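Local coordinates for light harvesting complex 1 Protein W (Rhodopseudomonas palustris, PDB 6Z5S) that is a membrane component of the RC-LH1(14)-W photosynthetic complex, where it probably interrupts the ring of light-harvesting subunits and helps keep a quinone channel open, at residues Y32-G37 with F89-R93; S40-P45 with T81-P86. All coordinates share one frame. Residue numbers count along the deposited sequence, not the author numbering.

Contact 1: residues Y32-G37 with F89-R93; sequences YCQAAG and FWFFR. With CRT (spirilloxanthin), chain B.
The loop 32-37, which leads into helix 37-57, packs against 89-93, at and just after F89 of helix 67-89, where F89 to F92 form a type I beta turn. Nearest CA pairs are G37 with F89 at 6.3 Å and Y32 with R93 at 7.3 Å. Between them the loop bulges away, A35 centring an inverse gamma turn, and carries Q34 and A35 to spirilloxanthin: Q34 OE1 lies 3.2 Å from its C8. The hollow of this bent loop receives F89, chi1 t. G37 CA sits over the ring face in a CH-pi contact, 3.9 Å from the centroid; A36 CB meets F89 CE1 at 3.4 Å, and Y32 CA meets F89 CZ at 3.7 Å, at the ring edge. Small A36 and G37 suit this fit: a CB on G37 would lie 3.4 Å from F89 CE2, tight against the ring. Y32, chi1 p, is the bump from the loop side: its CB touches F92 CE2 at 3.4 Å, its CD2 W90 CZ3 at 4.0 Å. R93 lays NE over one face of the Y32 ring. Y32 OH hydrogen-bonds K30 NZ. Between the segments, charged R93 meets a ring, not a polar partner, so cohesion rests on shape and apolar packing.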
loop_
_atom_site.group_PDB
_atom_site.type_symbol
_atom_site.label_atom_id
_atom_site.label_comp_id
_atom_site.label_asym_id
_atom_site.label_seq_id
_atom_site.Cartn_x
_atom_site.Cartn_y
_atom_site.Cartn_z
ATOM N N TYR A 32 -5.924 -43.781 -20.060
ATOM C CA TYR A 32 -5.727 -43.358 -18.679
ATOM C C TYR A 32 -6.630 -42.178 -18.344
ATOM O O TYR A 32 -7.280 -42.164 -17.293
ATOM C CB TYR A 32 -4.259 -43.002 -18.434
ATOM C CG TYR A 32 -3.871 -41.604 -18.848
ATOM C CD1 TYR A 32 -3.676 -41.286 -20.183
ATOM C CD2 TYR A 32 -3.717 -40.596 -17.908
ATOM C CE1 TYR A 32 -3.327 -40.006 -20.571
ATOM C CE2 TYR A 32 -3.372 -39.313 -18.287
ATOM C CZ TYR A 32 -3.177 -39.025 -19.620
ATOM O OH TYR A 32 -2.833 -37.750 -20.002
ATOM N N CYS A 33 -6.702 -41.191 -19.240
ATOM C CA CYS A 33 -7.604 -40.051 -19.131
ATOM C C CYS A 33 -9.057 -40.464 -19.248
ATOM O O CYS A 33 -9.949 -39.618 -19.150
ATOM C CB CYS A 33 -7.253 -39.027 -20.214
ATOM S SG CYS A 33 -8.167 -37.477 -20.187
ATOM N N GLN A 34 -9.304 -41.749 -19.432
ATOM C CA GLN A 34 -10.605 -42.328 -19.700
ATOM C C GLN A 34 -10.946 -43.260 -18.543
ATOM O O GLN A 34 -10.308 -43.220 -17.489
ATOM C CB GLN A 34 -10.592 -43.005 -21.073
ATOM C CG GLN A 34 -10.230 -42.013 -22.181
ATOM C CD GLN A 34 -10.111 -42.633 -23.557
ATOM O OE1 GLN A 34 -9.824 -43.816 -23.698
ATOM N NE2 GLN A 34 -10.331 -41.824 -24.584
ATOM N N ALA A 35 -11.967 -44.093 -18.724
ATOM C CA ALA A 35 -12.468 -44.850 -17.586
ATOM C C ALA A 35 -11.505 -45.958 -17.197
ATOM O O ALA A 35 -11.880 -47.132 -17.123
ATOM C CB ALA A 35 -13.839 -45.447 -17.884
ATOM N N ALA A 36 -10.256 -45.584 -16.956
ATOM C CA ALA A 36 -9.308 -46.434 -16.258
ATOM C C ALA A 36 -8.905 -45.793 -14.941
ATOM O O ALA A 36 -9.128 -46.382 -13.880
ATOM C CB ALA A 36 -8.088 -46.702 -17.142
ATOM N N GLY A 37 -8.365 -44.576 -14.975
ATOM C CA GLY A 37 -8.127 -43.851 -13.742
ATOM C C GLY A 37 -9.406 -43.424 -13.056
ATOM O O GLY A 37 -9.465 -43.370 -11.825
ATOM N N PHE A 89 -3.274 -47.129 -9.831
ATOM C CA PHE A 89 -3.461 -47.216 -11.274
ATOM C C PHE A 89 -2.357 -46.491 -12.027
ATOM O O PHE A 89 -1.964 -46.926 -13.115
ATOM C CB PHE A 89 -4.813 -46.646 -11.686
ATOM C CG PHE A 89 -4.880 -46.283 -13.137
ATOM C CD1 PHE A 89 -5.094 -47.253 -14.088
ATOM C CD2 PHE A 89 -4.694 -44.978 -13.552
ATOM C CE1 PHE A 89 -5.140 -46.934 -15.418
ATOM C CE2 PHE A 89 -4.737 -44.655 -14.887
ATOM C CZ PHE A 89 -4.962 -45.635 -15.820
ATOM N N TRP A 90 -1.842 -45.395 -11.464
ATOM C CA TRP A 90 -0.848 -44.574 -12.149
ATOM C C TRP A 90 0.329 -45.384 -12.660
ATOM O O TRP A 90 1.033 -44.947 -13.579
ATOM C CB TRP A 90 -0.356 -43.476 -11.210
ATOM C CG TRP A 90 0.471 -42.436 -11.882
ATOM C CD1 TRP A 90 1.654 -41.929 -11.438
ATOM C CD2 TRP A 90 0.183 -41.763 -13.116
ATOM N NE1 TRP A 90 2.123 -40.986 -12.317
ATOM C CE2 TRP A 90 1.238 -40.865 -13.355
ATOM C CE3 TRP A 90 -0.866 -41.833 -14.040
ATOM C CZ2 TRP A 90 1.278 -40.045 -14.479
ATOM C CZ3 TRP A 90 -0.823 -41.020 -15.155
ATOM C CH2 TRP A 90 0.241 -40.138 -15.366
ATOM N N PHE A 91 0.551 -46.569 -12.103
ATOM C CA PHE A 91 1.570 -47.448 -12.642
ATOM C C PHE A 91 1.253 -47.910 -14.059
ATOM O O PHE A 91 2.149 -48.413 -14.736
ATOM C CB PHE A 91 1.758 -48.628 -11.703
ATOM C CG PHE A 91 2.507 -48.286 -10.457
ATOM C CD1 PHE A 91 2.922 -46.988 -10.220
ATOM C CD2 PHE A 91 2.810 -49.259 -9.526
ATOM C CE1 PHE A 91 3.617 -46.666 -9.078
ATOM C CE2 PHE A 91 3.508 -48.943 -8.380
ATOM C CZ PHE A 91 3.911 -47.645 -8.156
ATOM N N PHE A 92 0.017 -47.730 -14.531
ATOM C CA PHE A 92 -0.276 -47.930 -15.948
ATOM C C PHE A 92 0.610 -47.044 -16.811
ATOM O O PHE A 92 1.415 -47.533 -17.611
ATOM C CB PHE A 92 -1.747 -47.634 -16.236
ATOM C CG PHE A 92 -2.031 -47.312 -17.679
ATOM C CD1 PHE A 92 -2.054 -48.309 -18.630
ATOM C CD2 PHE A 92 -2.279 -46.016 -18.082
ATOM C CE1 PHE A 92 -2.316 -48.021 -19.948
ATOM C CE2 PHE A 92 -2.537 -45.728 -19.406
ATOM C CZ PHE A 92 -2.559 -46.731 -20.336
ATOM N N ARG A 93 0.463 -45.726 -16.669
ATOM C CA ARG A 93 1.328 -44.816 -17.405
ATOM C C ARG A 93 2.778 -44.975 -16.974
ATOM O O ARG A 93 3.690 -44.770 -17.782
ATOM C CB ARG A 93 0.845 -43.373 -17.225
ATOM C CG ARG A 93 1.733 -42.301 -17.855
ATOM C CD ARG A 93 1.753 -42.372 -19.379
ATOM N NE ARG A 93 0.463 -42.050 -19.984
ATOM C CZ ARG A 93 0.201 -42.163 -21.282
ATOM N NH1 ARG A 93 -0.997 -41.853 -21.752
ATOM N NH2 ARG A 93 1.143 -42.583 -22.115
HETATM C C1M CRT B . -8.626 -42.989 -28.032
HETATM O O1 CRT B . -9.575 -44.005 -27.754
HETATM C C1 CRT B . -10.894 -43.880 -28.316
HETATM C C2 CRT B . -11.469 -42.563 -27.816
HETATM C C3 CRT B . -10.766 -43.892 -29.832
HETATM C C4 CRT B . -11.773 -45.049 -27.850
HETATM C C5 CRT B . -12.057 -45.112 -26.382
HETATM C C6 CRT B . -13.253 -44.926 -25.831
HETATM C C7 CRT B . -13.566 -44.903 -24.461
HETATM C C8 CRT B . -12.564 -45.394 -23.492
HETATM C C9 CRT B . -14.776 -44.397 -23.973
HETATM C C10 CRT B . -15.212 -44.264 -22.671
HETATM C C11 CRT B . -16.375 -43.617 -22.310
HETATM C C12 CRT B . -16.977 -43.502 -21.053
HETATM C C13 CRT B . -16.346 -44.178 -19.907
HETATM C C14 CRT B . -18.152 -42.774 -20.836
HETATM C C15 CRT B . -18.898 -42.642 -19.682
HETATM C C16 CRT B . -20.050 -41.894 -19.613
HETATM C C17 CRT B . -20.881 -41.613 -18.525
HETATM C C18 CRT B . -20.681 -42.340 -17.256
HETATM C C19 CRT B . -21.878 -40.638 -18.600
HETATM C C20 CRT B . -22.648 -40.094 -17.600
HETATM C C21 CRT B . -23.470 -38.983 -17.673
HETATM C C22 CRT B . -24.203 -38.353 -16.698
HETATM C C23 CRT B . -24.873 -37.128 -16.759
HETATM C C24 CRT B . -24.923 -36.406 -18.048
HETATM C C25 CRT B . -25.481 -36.557 -15.641
HETATM C C26 CRT B . -26.076 -35.325 -15.494
HETATM C C27 CRT B . -26.525 -34.897 -14.270
HETATM C C28 CRT B . -27.123 -33.695 -13.891
HETATM C C29 CRT B . -27.457 -32.692 -14.923
HETATM C C30 CRT B . -27.402 -33.426 -12.551
HETATM C C31 CRT B . -27.921 -32.312 -11.940
HETATM C C32 CRT B . -28.105 -32.347 -10.580
HETATM C C33 CRT B . -28.558 -31.374 -9.695
HETATM C C34 CRT B . -28.841 -30.013 -10.195
HETATM C C35 CRT B . -28.756 -31.663 -8.343
HETATM C C36 CRT B . -29.082 -30.844 -7.353
HETATM C C37 CRT B . -29.184 -31.286 -5.930
HETATM C C38 CRT B . -28.170 -30.652 -4.971
HETATM C C39 CRT B . -28.339 -31.225 -3.573
HETATM C C40 CRT B . -26.756 -30.851 -5.493
HETATM O O2 CRT B . -28.419 -29.237 -4.940
HETATM C C2M CRT B . -27.634 -28.446 -4.079
#

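Contact 2: residues S40-P45 with T81-P86; sequences SMVVGP and TLFVGP. With BCL (bacteriochlorophyll a), chain C.
This is a close helix-helix contact in the buried middle of the chain, between helices 37-57 and 67-89, both predicted to span the membrane, beside bound bacteriochlorophyll a. Segments 40-45 and 81-86 are helical; their axes approach to 7.2 Å, with 141° between their N-to-C directions. The nearest CA atoms are those of M41 and G85, 4.9 Å apart, and of G44 and T81, 5.4 Å apart. Each of these close CA pairs contains a glycine: at G44 a CB would collide with T81 CG2, 3.3 Å from G44 CA, and at G85 one would strike S40 O. Instead G85 CA makes a CA-H...O contact with S40 O at 3.3 Å. Such small-residue packing is a familiar way for membrane helices to come close. S40, chi1 t, adds a weak hydrogen bond from OG to G85 O at 2.8 Å. Helix 67-89 kinks where P86 N, lacking a hydrogen, has no bond to the turn before; helix 37-57 kinks likewise at the N atoms of G44 and P45. T81 turns its methyl to the partner helix, its OG1 hydrogen-bonded to P77 O. L82 CD1 fits between M41 O at 3.2 Å and P45 CG at 3.6 Å, and M41 (t, t, m) brings CE to P86 CG at 3.7 Å. At the macrocycle V42 O lies 3.4 Å from CMA and L82 CD2 3.8 Å from CMB; at the tail M41 SD lies 3.6 Å from C7.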
loop_
_atom_site.group_PDB
_atom_site.type_symbol
_atom_site.label_atom_id
_atom_site.label_comp_id
_atom_site.label_asym_id
_atom_site.label_seq_id
_atom_site.Cartn_x
_atom_site.Cartn_y
_atom_site.Cartn_z
ATOM N N SER A 40 -10.919 -46.600 -11.552
ATOM C CA SER A 40 -10.062 -46.957 -10.430
ATOM C C SER A 40 -10.328 -46.092 -9.210
ATOM O O SER A 40 -9.977 -46.488 -8.094
ATOM C CB SER A 40 -8.595 -46.838 -10.828
ATOM O OG SER A 40 -7.756 -47.097 -9.722
ATOM N N MET A 41 -10.932 -44.923 -9.399
ATOM C CA MET A 41 -11.241 -44.055 -8.273
ATOM C C MET A 41 -12.542 -44.460 -7.595
ATOM O O MET A 41 -12.627 -44.467 -6.363
ATOM C CB MET A 41 -11.322 -42.608 -8.746
ATOM C CG MET A 41 -11.476 -41.597 -7.635
ATOM S SD MET A 41 -11.588 -39.920 -8.277
ATOM C CE MET A 41 -9.925 -39.690 -8.893
ATOM N N VAL A 42 -13.558 -44.814 -8.376
ATOM C CA VAL A 42 -14.891 -45.028 -7.831
ATOM C C VAL A 42 -15.202 -46.489 -7.537
ATOM O O VAL A 42 -16.165 -46.766 -6.808
ATOM C CB VAL A 42 -15.963 -44.444 -8.770
ATOM C CG1 VAL A 42 -15.615 -43.014 -9.130
ATOM C CG2 VAL A 42 -16.097 -45.299 -10.011
ATOM N N VAL A 43 -14.432 -47.433 -8.083
ATOM C CA VAL A 43 -14.682 -48.827 -7.749
ATOM C C VAL A 43 -14.281 -49.126 -6.314
ATOM O O VAL A 43 -14.742 -50.113 -5.733
ATOM C CB VAL A 43 -13.950 -49.761 -8.727
ATOM C CG1 VAL A 43 -12.464 -49.785 -8.423
ATOM C CG2 VAL A 43 -14.539 -51.158 -8.665
ATOM N N GLY A 44 -13.450 -48.282 -5.718
ATOM C CA GLY A 44 -12.930 -48.521 -4.398
ATOM C C GLY A 44 -13.962 -48.481 -3.290
ATOM O O GLY A 44 -14.094 -49.426 -2.506
ATOM N N PRO A 45 -14.688 -47.366 -3.176
ATOM C CA PRO A 45 -15.744 -47.293 -2.157
ATOM C C PRO A 45 -16.760 -48.412 -2.244
ATOM O O PRO A 45 -17.275 -48.841 -1.209
ATOM C CB PRO A 45 -16.377 -45.925 -2.425
ATOM C CG PRO A 45 -15.260 -45.124 -2.935
ATOM C CD PRO A 45 -14.438 -46.051 -3.785
ATOM N N THR A 81 -9.597 -45.033 0.159
ATOM C CA THR A 81 -9.598 -45.828 -1.056
ATOM C C THR A 81 -9.822 -44.953 -2.279
ATOM O O THR A 81 -9.225 -45.182 -3.339
ATOM C CB THR A 81 -10.679 -46.892 -0.954
ATOM O OG1 THR A 81 -10.453 -47.687 0.214
ATOM C CG2 THR A 81 -10.616 -47.763 -2.129
ATOM N N LEU A 82 -10.685 -43.946 -2.139
ATOM C CA LEU A 82 -10.896 -42.967 -3.199
ATOM C C LEU A 82 -9.585 -42.362 -3.676
ATOM O O LEU A 82 -9.496 -41.895 -4.816
ATOM C CB LEU A 82 -11.832 -41.866 -2.704
ATOM C CG LEU A 82 -12.754 -41.202 -3.719
ATOM C CD1 LEU A 82 -13.683 -42.223 -4.332
ATOM C CD2 LEU A 82 -13.545 -40.101 -3.049
ATOM N N PHE A 83 -8.563 -42.360 -2.822
ATOM C CA PHE A 83 -7.235 -41.875 -3.171
ATOM C C PHE A 83 -6.282 -42.987 -3.580
ATOM O O PHE A 83 -5.478 -42.798 -4.495
ATOM C CB PHE A 83 -6.627 -41.105 -1.997
ATOM C CG PHE A 83 -7.097 -39.687 -1.894
ATOM C CD1 PHE A 83 -6.457 -38.681 -2.592
ATOM C CD2 PHE A 83 -8.176 -39.359 -1.094
ATOM C CE1 PHE A 83 -6.885 -37.372 -2.496
ATOM C CE2 PHE A 83 -8.610 -38.056 -0.993
ATOM C CZ PHE A 83 -7.965 -37.060 -1.696
ATOM N N VAL A 84 -6.347 -44.147 -2.920
ATOM C CA VAL A 84 -5.398 -45.214 -3.217
ATOM C C VAL A 84 -5.678 -45.854 -4.567
ATOM O O VAL A 84 -4.784 -46.476 -5.148
ATOM C CB VAL A 84 -5.398 -46.291 -2.115
ATOM C CG1 VAL A 84 -6.540 -47.266 -2.312
ATOM C CG2 VAL A 84 -4.077 -47.026 -2.096
ATOM N N GLY A 85 -6.894 -45.727 -5.084
ATOM C CA GLY A 85 -7.196 -46.213 -6.410
ATOM C C GLY A 85 -6.322 -45.589 -7.483
ATOM O O GLY A 85 -5.549 -46.276 -8.163
ATOM N N PRO A 86 -6.432 -44.269 -7.658
ATOM C CA PRO A 86 -5.693 -43.617 -8.751
ATOM C C PRO A 86 -4.185 -43.754 -8.657
ATOM O O PRO A 86 -3.529 -43.895 -9.694
ATOM C CB PRO A 86 -6.132 -42.153 -8.638
ATOM C CG PRO A 86 -7.446 -42.209 -7.971
ATOM C CD PRO A 86 -7.366 -43.339 -7.004
HETATM MG MG BCL C . -21.416 -42.924 -1.957
HETATM C CHA BCL C . -22.342 -42.774 -5.236
HETATM C CHB BCL C . -18.232 -42.380 -2.883
HETATM C CHC BCL C . -20.591 -42.739 1.310
HETATM C CHD BCL C . -24.791 -42.860 -1.026
HETATM N NA BCL C . -20.432 -42.820 -3.694
HETATM C C1A BCL C . -20.912 -42.809 -4.882
HETATM C C2A BCL C . -19.874 -42.811 -5.954
HETATM C C3A BCL C . -18.616 -43.048 -5.177
HETATM C C4A BCL C . -19.105 -42.740 -3.810
HETATM C CMA BCL C . -18.171 -44.494 -5.264
HETATM C CAA BCL C . -19.784 -41.455 -6.621
HETATM C CBA BCL C . -19.821 -41.589 -8.134
HETATM C CGA BCL C . -18.966 -40.515 -8.744
HETATM O O1A BCL C . -18.179 -39.888 -8.064
HETATM O O2A BCL C . -19.051 -40.204 -10.156
HETATM N NB BCL C . -19.678 -42.581 -0.932
HETATM C C1B BCL C . -18.448 -42.408 -1.439
HETATM C C2B BCL C . -17.343 -42.205 -0.475
HETATM C C3B BCL C . -18.075 -42.311 0.794
HETATM C C4B BCL C . -19.475 -42.558 0.388
HETATM C CMB BCL C . -15.893 -41.963 -0.788
HETATM C CAB BCL C . -17.577 -42.216 2.195
HETATM O OBB BCL C . -18.163 -42.811 3.075
HETATM C CBB BCL C . -16.381 -41.369 2.492
HETATM N NC BCL C . -22.423 -42.844 -0.231
HETATM C C1C BCL C . -21.874 -42.747 0.989
HETATM C C2C BCL C . -22.859 -42.638 2.095
HETATM C C3C BCL C . -24.149 -42.794 1.357
HETATM C C4C BCL C . -23.696 -42.841 -0.055
HETATM C CMC BCL C . -22.667 -43.782 3.070
HETATM C CAC BCL C . -25.069 -41.597 1.494
HETATM C CBC BCL C . -25.739 -41.539 2.844
HETATM N ND BCL C . -23.253 -42.799 -2.826
HETATM C C1D BCL C . -24.536 -42.816 -2.448
HETATM C C2D BCL C . -25.500 -42.755 -3.589
HETATM C C3D BCL C . -24.548 -42.734 -4.695
HETATM C C4D BCL C . -23.325 -42.785 -4.186
HETATM C CMD BCL C . -26.981 -42.708 -3.812
HETATM C CAD BCL C . -24.463 -42.688 -6.164
HETATM O OBD BCL C . -25.441 -42.630 -6.980
HETATM C CBD BCL C . -23.033 -42.699 -6.560
HETATM C CGD BCL C . -22.791 -43.867 -7.453
HETATM O O1D BCL C . -23.090 -44.993 -7.118
HETATM O O2D BCL C . -22.228 -43.653 -8.767
HETATM C CED BCL C . -22.212 -44.719 -9.705
HETATM C C1 BCL C . -17.865 -39.803 -10.829
HETATM C C2 BCL C . -17.651 -40.740 -11.988
HETATM C C3 BCL C . -16.599 -40.635 -12.808
HETATM C C4 BCL C . -16.470 -41.612 -13.938
HETATM C C5 BCL C . -15.548 -39.570 -12.589
HETATM C C6 BCL C . -14.483 -40.061 -11.612
HETATM C C7 BCL C . -13.556 -38.941 -11.145
HETATM C C8 BCL C . -12.751 -38.340 -12.293
HETATM C C9 BCL C . -11.349 -38.938 -12.357
HETATM C C10 BCL C . -12.728 -36.817 -12.158
HETATM C C11 BCL C . -11.328 -36.217 -12.064
HETATM C C12 BCL C . -11.090 -35.583 -10.696
HETATM C C13 BCL C . -11.141 -34.061 -10.775
HETATM C C14 BCL C . -9.738 -33.470 -10.790
HETATM C C15 BCL C . -11.951 -33.507 -9.605
HETATM C C16 BCL C . -12.591 -32.167 -9.954
HETATM C C17 BCL C . -13.503 -31.666 -8.839
HETATM C C18 BCL C . -13.734 -30.164 -8.962
HETATM C C19 BCL C . -14.032 -29.543 -7.603
HETATM C C20 BCL C . -14.846 -29.840 -9.953
#

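Both contacts join the same two parts of the chain, helix 37-57 with its leading loop and helix 67-89 with the residues that follow it, and contact 2 is nested within the loop that contact 1 closes. Contact 2 is buried near the middle of the chain, where glycines and small polar groups let backbones meet. Contact 1, about 12 Å away between centres, is only partly buried, and there large aromatic rings fill the wider gap between loop and turn. They touch where F89 CB lies 3.6 Å from S40 OG. Helix 10-24 packs on both; contact 1 touches spirilloxanthin through Q34 and A35, and contact 2 lines the bacteriochlorophyll a pocket.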